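Local atomic coordinates of BB1 (Synthetic construct, PDB entry 6D0T), a protein that is a de novo designed beta-barrel, probably a scaffold for binding and activating a fluorogenic dye. Residues A[87-92]-A[104-108]. Residues are numbered along the deposited sequence; the frame is centred on the assembly and turned at random.
Sequences PDSVEV and GEFRR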
loop_
_atom_site.group_PDB
_atom_site.type_symbol
_atom_site.label_atom_id
_atom_site.label_comp_id
_atom_site.label_asym_id
_atom_site.label_seq_id
_atom_site.Cartn_x
_atom_site.Cartn_y
_atom_site.Cartn_z
ATOM N N PRO A 87 -1.507 -10.204 12.363
ATOM C CA PRO A 87 -0.705 -10.937 11.375
ATOM C C PRO A 87 -1.217 -10.783 9.961
ATOM O O PRO A 87 -0.422 -10.960 9.022
ATOM C CB PRO A 87 -0.775 -12.391 11.858
ATOM C CG PRO A 87 -1.004 -12.248 13.361
ATOM C CD PRO A 87 -1.907 -11.063 13.476
ATOM N N ASP A 88 -2.489 -10.419 9.778
ATOM C CA ASP A 88 -3.055 -10.340 8.435
ATOM C C ASP A 88 -3.621 -8.974 8.058
ATOM O O ASP A 88 -4.272 -8.877 7.014
ATOM C CB ASP A 88 -4.137 -11.416 8.232
ATOM C CG ASP A 88 -5.399 -11.204 9.092
ATOM O OD1 ASP A 88 -5.504 -10.220 9.866
ATOM O OD2 ASP A 88 -6.329 -12.051 8.944
ATOM N N SER A 89 -3.362 -7.904 8.824
ATOM C CA SER A 89 -4.031 -6.627 8.573
ATOM C C SER A 89 -3.092 -5.470 8.846
ATOM O O SER A 89 -2.451 -5.426 9.900
ATOM C CB SER A 89 -5.290 -6.475 9.442
ATOM O OG SER A 89 -5.811 -5.172 9.343
ATOM N N VAL A 90 -3.005 -4.549 7.873
ATOM C CA VAL A 90 -2.172 -3.357 7.962
ATOM C C VAL A 90 -3.024 -2.145 7.598
ATOM O O VAL A 90 -3.672 -2.139 6.545
ATOM C CB VAL A 90 -0.950 -3.445 7.018
ATOM C CG1 VAL A 90 -0.081 -2.181 7.170
ATOM C CG2 VAL A 90 -0.134 -4.672 7.307
ATOM N N GLU A 91 -3.010 -1.108 8.436
ATOM C CA GLU A 91 -3.697 0.127 8.063
ATOM C C GLU A 91 -2.707 1.100 7.435
ATOM O O GLU A 91 -1.525 1.101 7.773
ATOM C CB GLU A 91 -4.398 0.765 9.277
ATOM C CG GLU A 91 -5.546 -0.099 9.767
ATOM C CD GLU A 91 -6.398 0.496 10.886
ATOM O OE1 GLU A 91 -6.095 1.609 11.386
ATOM O OE2 GLU A 91 -7.392 -0.183 11.275
ATOM N N VAL A 92 -3.176 1.891 6.471
ATOM C CA VAL A 92 -2.317 2.867 5.811
ATOM C C VAL A 92 -2.964 4.248 5.872
ATOM O O VAL A 92 -4.189 4.389 5.926
ATOM C CB VAL A 92 -1.986 2.494 4.340
ATOM C CG1 VAL A 92 -1.348 1.142 4.264
ATOM C CG2 VAL A 92 -3.206 2.539 3.449
ATOM N N GLY A 104 -6.754 3.480 4.550
ATOM C CA GLY A 104 -6.999 2.224 3.865
ATOM C C GLY A 104 -6.415 1.060 4.624
ATOM O O GLY A 104 -5.897 1.195 5.740
ATOM N N GLU A 105 -6.536 -0.111 4.007
ATOM C CA GLU A 105 -6.138 -1.352 4.645
ATOM C C GLU A 105 -5.602 -2.319 3.603
ATOM O O GLU A 105 -6.087 -2.354 2.473
ATOM C CB GLU A 105 -7.315 -1.974 5.384
ATOM C CG GLU A 105 -6.894 -3.110 6.290
ATOM C CD GLU A 105 -8.070 -3.923 6.822
ATOM O OE1 GLU A 105 -9.231 -3.659 6.428
ATOM O OE2 GLU A 105 -7.816 -4.839 7.633
ATOM N N PHE A 106 -4.571 -3.070 4.005
ATOM C CA PHE A 106 -4.118 -4.297 3.344
ATOM C C PHE A 106 -4.570 -5.483 4.187
ATOM O O PHE A 106 -4.368 -5.491 5.421
ATOM C CB PHE A 106 -2.588 -4.360 3.226
ATOM C CG PHE A 106 -1.960 -3.358 2.325
ATOM C CD1 PHE A 106 -2.008 -3.496 0.962
ATOM C CD2 PHE A 106 -1.218 -2.316 2.852
ATOM C CE1 PHE A 106 -1.362 -2.575 0.126
ATOM C CE2 PHE A 106 -0.589 -1.404 2.029
ATOM C CZ PHE A 106 -0.663 -1.544 0.649
ATOM N N ARG A 107 -5.125 -6.499 3.533
ATOM C CA ARG A 107 -5.597 -7.731 4.162
ATOM C C ARG A 107 -4.899 -8.911 3.485
ATOM O O ARG A 107 -5.003 -9.091 2.260
ATOM C CB ARG A 107 -7.119 -7.828 4.060
ATOM C CG ARG A 107 -7.784 -6.575 4.649
ATOM C CD ARG A 107 -9.308 -6.597 4.544
ATOM N NE ARG A 107 -9.864 -7.822 5.107
ATOM C CZ ARG A 107 -10.100 -8.021 6.401
ATOM N NH1 ARG A 107 -9.819 -7.076 7.292
ATOM N NH2 ARG A 107 -10.614 -9.174 6.804
ATOM N N ARG A 108 -4.161 -9.695 4.280
ATOM C CA ARG A 108 -3.340 -10.766 3.732
ATOM C C ARG A 108 -4.222 -11.888 3.217
ATOM O O ARG A 108 -5.198 -12.274 3.870
ATOM C CB ARG A 108 -2.375 -11.288 4.811
ATOM C CG ARG A 108 -1.289 -12.192 4.288
ATOM C CD ARG A 108 -0.563 -12.900 5.402
ATOM N NE ARG A 108 0.128 -12.013 6.328
ATOM C CZ ARG A 108 1.325 -11.467 6.126
ATOM N NH1 ARG A 108 2.006 -11.686 4.997
ATOM N NH2 ARG A 108 1.842 -10.725 7.093
#
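Val90 and Phe106 form an antiparallel hydrogen-bonded pair, with Val90 N to Phe106 O at 3.0 Å and Phe106 N to Val90 O at 2.9 Å. The ladder runs on through Val92 N to Gly104 O and, where strand 101-108 ends, through Arg108 N to Asp88 O, just ahead of strand 89-96.

At that end Arg108 reaches to the turn at Pro87 and Asp88 and grips Pro87 O side-on with two nitrogens, NE at 2.9 Å and NH2 at 3.0 Å, the oxygen lying in the guanidinium plane. CG set anti to the backbone N (chi1 -168°) and a bend at chi3 carry the group there. Its NH2 also bonds Tyr7 O, and the guanidinium makes a cation-pi contact with Tyr7; a leucine here would probably leave both carbonyl oxygens without these donors and free that turn to shift.

On the outer face, Ser89 OG donates to Glu105 OE2 (2.7 Å) from the anti side, slightly out of the carboxylate plane, while Arg107 NH1 meets it on the syn side, tilted further out, in a salt bridge (3.0 Å). Two donors thus grip one oxygen of the extended Glu105 side chain.

The opposite face is apolar: Val92 CG1 lies 3.5 Å from Phe106 CE2, the side chains crossing at about a right angle. In the eight-stranded barrel, this hairpin is flanked by strand 77-86, where Leu82 touches Val90 and Val92, and strand 10-18, whose Trp12 and Phe14 pack on Phe106.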